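PDB 3NFV: alginate lyase from Bacteroides ovatus, which probably depolymerises alginate by beta-elimination, breaking glycosidic bonds between uronic acid units and leaving unsaturated ends. Local coordinates for residues A163-I168 against L224-Q229; K245-F250 against L286-I291. All blocks are in the same frame, centred on the assembly; numbering follows the deposited sequence.

Contact 1: residues A163-I168 against L224-Q229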
loop_
_atom_site.group_PDB
_atom_site.type_symbol
_atom_site.label_atom_id
_atom_site.label_comp_id
_atom_site.label_asym_id
_atom_site.label_seq_id
_atom_site.Cartn_x
_atom_site.Cartn_y
_atom_site.Cartn_z
ATOM N N ALA A 163 4.061 5.660 13.173
ATOM C CA ALA A 163 3.198 4.552 12.734
ATOM C C ALA A 163 2.082 5.012 11.834
ATOM O O ALA A 163 1.667 4.268 10.924
ATOM C CB ALA A 163 2.634 3.778 13.939
ATOM N N GLY A 164 1.593 6.238 12.027
ATOM C CA GLY A 164 0.519 6.736 11.139
ATOM C C GLY A 164 0.861 6.826 9.648
ATOM O O GLY A 164 -0.038 6.939 8.789
HETATM N N MSE A 165 2.154 6.842 9.327
HETATM C CA MSE A 165 2.604 6.834 7.920
HETATM C C MSE A 165 2.094 5.615 7.141
HETATM O O MSE A 165 1.922 5.666 5.907
HETATM C CB MSE A 165 4.153 6.798 7.831
HETATM C CG MSE A 165 4.892 8.130 7.970
HETATM SE SE MSE A 165 4.601 9.259 6.430
HETATM C CE MSE A 165 4.559 7.992 4.952
ATOM N N ILE A 166 1.861 4.496 7.830
ATOM C CA ILE A 166 1.381 3.298 7.127
ATOM C C ILE A 166 -0.039 3.521 6.554
ATOM O O ILE A 166 -0.423 2.853 5.586
ATOM C CB ILE A 166 1.476 2.004 8.010
ATOM C CG1 ILE A 166 1.629 0.758 7.135
ATOM C CG2 ILE A 166 0.267 1.860 8.923
ATOM C CD1 ILE A 166 2.982 0.682 6.416
ATOM N N ASP A 167 -0.788 4.474 7.144
ATOM C CA ASP A 167 -2.174 4.775 6.740
ATOM C C ASP A 167 -2.289 5.151 5.282
ATOM O O ASP A 167 -3.283 4.860 4.675
ATOM C CB ASP A 167 -2.779 5.925 7.543
ATOM C CG ASP A 167 -3.011 5.586 9.029
ATOM O OD1 ASP A 167 -2.507 4.538 9.520
ATOM O OD2 ASP A 167 -3.717 6.394 9.699
ATOM N N ILE A 168 -1.266 5.789 4.707
ATOM C CA ILE A 168 -1.352 6.234 3.310
ATOM C C ILE A 168 -0.516 5.366 2.350
ATOM O O ILE A 168 -0.165 5.807 1.240
ATOM C CB ILE A 168 -0.939 7.748 3.207
ATOM C CG1 ILE A 168 0.491 7.986 3.688
ATOM C CG2 ILE A 168 -1.942 8.627 3.994
ATOM C CD1 ILE A 168 1.193 9.222 3.075
ATOM N N LEU A 224 10.531 -0.331 6.533
ATOM C CA LEU A 224 10.648 -0.827 5.162
ATOM C C LEU A 224 9.597 -0.143 4.271
ATOM O O LEU A 224 9.924 0.367 3.213
ATOM C CB LEU A 224 10.472 -2.347 5.144
ATOM C CG LEU A 224 10.844 -3.084 3.843
ATOM C CD1 LEU A 224 11.419 -4.471 4.120
ATOM C CD2 LEU A 224 9.636 -3.187 2.933
ATOM N N ALA A 225 8.358 -0.089 4.755
ATOM C CA ALA A 225 7.252 0.610 4.079
ATOM C C ALA A 225 7.522 2.104 3.908
ATOM O O ALA A 225 7.161 2.670 2.905
ATOM C CB ALA A 225 5.915 0.393 4.810
ATOM N N TYR A 226 8.169 2.739 4.871
ATOM C CA TYR A 226 8.513 4.156 4.760
ATOM C C TYR A 226 9.362 4.440 3.548
ATOM O O TYR A 226 9.116 5.391 2.813
ATOM C CB TYR A 226 9.234 4.621 6.012
ATOM C CG TYR A 226 9.662 6.056 5.965
ATOM C CD1 TYR A 226 10.860 6.409 5.390
ATOM C CD2 TYR A 226 8.831 7.063 6.447
ATOM C CE1 TYR A 226 11.248 7.704 5.320
ATOM C CE2 TYR A 226 9.207 8.350 6.391
ATOM C CZ TYR A 226 10.417 8.683 5.842
ATOM O OH TYR A 226 10.795 9.975 5.790
ATOM N N ASP A 227 10.357 3.594 3.331
ATOM C CA ASP A 227 11.280 3.815 2.227
ATOM C C ASP A 227 10.561 3.638 0.905
ATOM O O ASP A 227 10.876 4.362 -0.071
ATOM C CB ASP A 227 12.471 2.843 2.274
ATOM C CG ASP A 227 13.537 3.233 3.290
ATOM O OD1 ASP A 227 13.386 4.264 3.983
ATOM O OD2 ASP A 227 14.561 2.478 3.374
ATOM N N VAL A 228 9.670 2.639 0.825
ATOM C CA VAL A 228 8.905 2.402 -0.431
ATOM C C VAL A 228 8.042 3.650 -0.796
ATOM O O VAL A 228 7.976 4.106 -1.940
ATOM C CB VAL A 228 7.981 1.127 -0.367
ATOM C CG1 VAL A 228 7.170 0.958 -1.709
ATOM C CG2 VAL A 228 8.802 -0.145 -0.029
ATOM N N GLN A 229 7.415 4.203 0.214
ATOM C CA GLN A 229 6.585 5.395 0.057
ATOM C C GLN A 229 7.445 6.606 -0.334
ATOM O O GLN A 229 7.153 7.282 -1.308
ATOM C CB GLN A 229 5.835 5.660 1.358
ATOM C CG GLN A 229 4.794 4.644 1.742
ATOM C CD GLN A 229 3.803 5.208 2.763
ATOM O OE1 GLN A 229 3.010 6.113 2.469
ATOM N NE2 GLN A 229 3.889 4.722 3.977
#
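The Y226 ring meets M165, a selenomethionine, at its edge: CG of M165 lies near the ring plane, 4.4 Å from CD2. On the CD1 side of the same ring, OD1 of D227 lies in plane. The second flat group is the Q229 amide, and M165 serves it too, laying its methyl CE over one amide face, 3.5 Å from NE2. Bends at chi2 and chi3 fold the M165 chain so that CG keeps to the tyrosine while CE reaches the glutamine. At the oxygen edge of the amide, I168 CG1 comes within 3.4 Å of OE1. The amide itself is fixed by a nearly straight bond (170°) from Q229 NE2 to the backbone O of M165, 2.9 Å long; the acceptor is in the amide plane, although the nitrogen stands well above the carbonyl plane. OE1 accepts a bond from Y233 OH, so both ends of this buried amide are held, and the carbonyl partner supports the modelled amide orientation. Helix 221-236 is one of the many helices of a chain consistent with the alpha/alpha toroid of the six-hairpin clan, and 163-168 is a turn-rich loop lying against it ahead of helix 171-180. One turn before Q229 in the helix, I166 CD1 presses on A225 CB at 3.4 Å, tight for two carbons; CG1 anti to the backbone N (chi1 -153°) carries CD1 there.

Contact 2: residues K245-F250 against L286-I291. With EDO (1,2-ethanediol), chain M.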
loop_
_atom_site.group_PDB
_atom_site.type_symbol
_atom_site.label_atom_id
_atom_site.label_comp_id
_atom_site.label_asym_id
_atom_site.label_seq_id
_atom_site.Cartn_x
_atom_site.Cartn_y
_atom_site.Cartn_z
ATOM N N LYS A 245 18.784 7.338 -4.280
ATOM C CA LYS A 245 19.484 7.176 -3.039
ATOM C C LYS A 245 18.756 6.227 -2.080
ATOM O O LYS A 245 19.385 5.412 -1.403
ATOM C CB LYS A 245 19.685 8.543 -2.391
ATOM C CG LYS A 245 20.230 8.515 -0.941
ATOM C CD LYS A 245 20.319 9.932 -0.338
ATOM C CE LYS A 245 20.252 9.927 1.188
ATOM N NZ LYS A 245 21.602 9.699 1.814
ATOM N N THR A 246 17.434 6.365 -1.991
ATOM C CA THR A 246 16.656 5.529 -1.066
ATOM C C THR A 246 16.715 4.048 -1.520
ATOM O O THR A 246 16.815 3.121 -0.692
ATOM C CB THR A 246 15.197 6.028 -0.998
ATOM O OG1 THR A 246 15.195 7.418 -0.639
ATOM C CG2 THR A 246 14.368 5.224 0.006
ATOM N N ILE A 247 16.653 3.844 -2.838
ATOM C CA ILE A 247 16.782 2.502 -3.446
ATOM C C ILE A 247 18.138 1.874 -3.150
ATOM O O ILE A 247 18.252 0.678 -2.736
ATOM C CB ILE A 247 16.513 2.566 -4.974
ATOM C CG1 ILE A 247 15.016 2.807 -5.206
ATOM C CG2 ILE A 247 16.983 1.259 -5.676
ATOM C CD1 ILE A 247 14.648 3.192 -6.619
ATOM N N GLN A 248 19.174 2.672 -3.304
ATOM C CA GLN A 248 20.546 2.158 -3.152
ATOM C C GLN A 248 20.843 1.766 -1.704
ATOM O O GLN A 248 21.553 0.794 -1.466
ATOM C CB GLN A 248 21.556 3.171 -3.716
ATOM C CG GLN A 248 21.551 3.077 -5.229
ATOM C CD GLN A 248 22.342 4.129 -5.960
ATOM O OE1 GLN A 248 22.842 5.107 -5.378
ATOM N NE2 GLN A 248 22.454 3.932 -7.278
ATOM N N GLU A 249 20.269 2.511 -0.757
ATOM C CA GLU A 249 20.429 2.247 0.661
ATOM C C GLU A 249 19.493 1.164 1.204
ATOM O O GLU A 249 19.698 0.693 2.308
ATOM C CB GLU A 249 20.234 3.540 1.454
ATOM C CG GLU A 249 21.425 4.470 1.297
ATOM C CD GLU A 249 21.201 5.858 1.849
ATOM O OE1 GLU A 249 20.241 6.096 2.616
ATOM O OE2 GLU A 249 22.023 6.719 1.511
ATOM N N PHE A 250 18.479 0.767 0.423
ATOM C CA PHE A 250 17.409 -0.128 0.924
ATOM C C PHE A 250 17.857 -1.553 1.330
ATOM O O PHE A 250 17.384 -2.065 2.356
ATOM C CB PHE A 250 16.272 -0.128 -0.104
ATOM C CG PHE A 250 15.063 -0.945 0.252
ATOM C CD1 PHE A 250 14.016 -0.380 0.971
ATOM C CD2 PHE A 250 14.909 -2.249 -0.257
ATOM C CE1 PHE A 250 12.866 -1.120 1.226
ATOM C CE2 PHE A 250 13.757 -3.001 0.004
ATOM C CZ PHE A 250 12.729 -2.430 0.730
ATOM N N LEU A 286 8.468 -6.557 -2.572
ATOM C CA LEU A 286 8.209 -6.741 -3.991
ATOM C C LEU A 286 7.731 -5.439 -4.655
ATOM O O LEU A 286 8.091 -5.164 -5.790
ATOM C CB LEU A 286 7.208 -7.898 -4.191
ATOM C CG LEU A 286 7.756 -9.289 -3.839
ATOM C CD1 LEU A 286 6.619 -10.337 -3.774
ATOM C CD2 LEU A 286 8.833 -9.701 -4.854
ATOM N N ASP A 287 6.948 -4.622 -3.951
ATOM C CA ASP A 287 6.689 -3.258 -4.429
ATOM C C ASP A 287 7.979 -2.475 -4.680
ATOM O O ASP A 287 8.095 -1.803 -5.704
ATOM C CB ASP A 287 5.844 -2.446 -3.431
ATOM C CG ASP A 287 4.396 -2.886 -3.349
ATOM O OD1 ASP A 287 3.876 -3.607 -4.241
ATOM O OD2 ASP A 287 3.749 -2.490 -2.338
HETATM N N MSE A 288 8.920 -2.487 -3.725
HETATM C CA MSE A 288 10.205 -1.840 -3.950
HETATM C C MSE A 288 10.992 -2.418 -5.127
HETATM O O MSE A 288 11.679 -1.671 -5.841
HETATM C CB MSE A 288 11.105 -1.853 -2.684
HETATM C CG MSE A 288 12.394 -1.116 -2.856
HETATM SE SE MSE A 288 12.088 0.787 -3.292
HETATM C CE MSE A 288 12.880 1.603 -1.782
ATOM N N CYS A 289 10.964 -3.741 -5.278
ATOM C CA CYS A 289 11.634 -4.402 -6.430
ATOM C C CYS A 289 11.101 -3.859 -7.742
ATOM O O CYS A 289 11.867 -3.617 -8.724
ATOM C CB CYS A 289 11.406 -5.913 -6.413
ATOM S SG CYS A 289 12.240 -6.789 -5.004
ATOM N N SER A 290 9.787 -3.675 -7.771
ATOM C CA SER A 290 9.105 -3.188 -8.983
ATOM C C SER A 290 9.472 -1.751 -9.279
ATOM O O SER A 290 9.763 -1.452 -10.398
ATOM C CB SER A 290 7.584 -3.284 -8.855
ATOM O OG SER A 290 7.174 -4.617 -8.970
ATOM N N ILE A 291 9.433 -0.859 -8.282
ATOM C CA ILE A 291 9.808 0.547 -8.488
ATOM C C ILE A 291 11.260 0.597 -8.974
ATOM O O ILE A 291 11.611 1.289 -9.959
ATOM C CB ILE A 291 9.668 1.389 -7.192
ATOM C CG1 ILE A 291 8.203 1.432 -6.723
ATOM C CG2 ILE A 291 10.270 2.822 -7.384
ATOM C CD1 ILE A 291 8.024 1.876 -5.301
HETATM C C1 EDO M . 1.288 -6.378 -1.119
HETATM O O1 EDO M . 1.186 -6.565 0.327
HETATM C C2 EDO M . 2.033 -5.056 -1.445
HETATM O O2 EDO M . 1.222 -3.922 -1.812
#
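OD2 of D287, next in the chain to the M288 that reaches across to F250, is gripped by two hydroxyls: Y169 OH and O2 of an ethanediol, the latter 3.0 Å from it. The other carboxylate oxygen, OD1, forms a salt bridge with R349. The diol probably comes from the crystallisation liquor. All this polar chemistry lies apart from the interface with 245-250, which is apolar.

There M288, a selenomethionine, does most of the work. Its CG sits over the centre of one face of the F250 ring, 3.7 Å from the centroid and 12° off the normal, a CH-pi contact. With CG anti to the backbone N (chi1 -176°), the chain leaves its helix toward the ring; bends at chi2 and chi3 then lift the selenium away from the ring and return CE to 3.6 Å from F250 CD1. The selenium, 4.9 Å from the ring centroid, adds a Met-aromatic contact, and I247 CG1 touches it at 4.0 Å. I247 CD1 also approaches I291 CG2, while T246 CG2 comes near the M288 methyl; the T246 hydroxyl is occupied by L242 O of its own helix.

Helices 240-258 and 274-294 thus pack within the helical body at an angle of 129° between their local N-to-C directions, with axes 11.2 Å apart. Helix 221-236 touches the same site through T231, which meets both T246 and M288. On the outer side of 245-250, K245 NZ and E249 OE2 form a salt bridge one helical turn apart. With the M288 CG and methyl against an aromatic face, and the selenium farther off, cohesion between the two segments probably rests largely on dispersion, and the charged groups are paired elsewhere.

How the contacts relate
Both contacts are buried, but contact 1 lies nearer the middle of the chain, about 8 Å from its centre against 14 Å for contact 2. They share no helix; instead helix 221-236, one half of contact 1, packs directly on both helices of contact 2, with L224 against F250, D227 beside T246 and V228 against I291. Y169, just beyond 163-168, touches A225 and Q229 and also bonds D287, tying the two neighbourhoods together. A selenomethionine takes part in both, but Q229 carries contact 1 while M288 carries contact 2: the loop-to-helix contact includes an amide bonded to a backbone carbonyl, whereas the helix-to-helix contact joins its segments by apolar side chains alone.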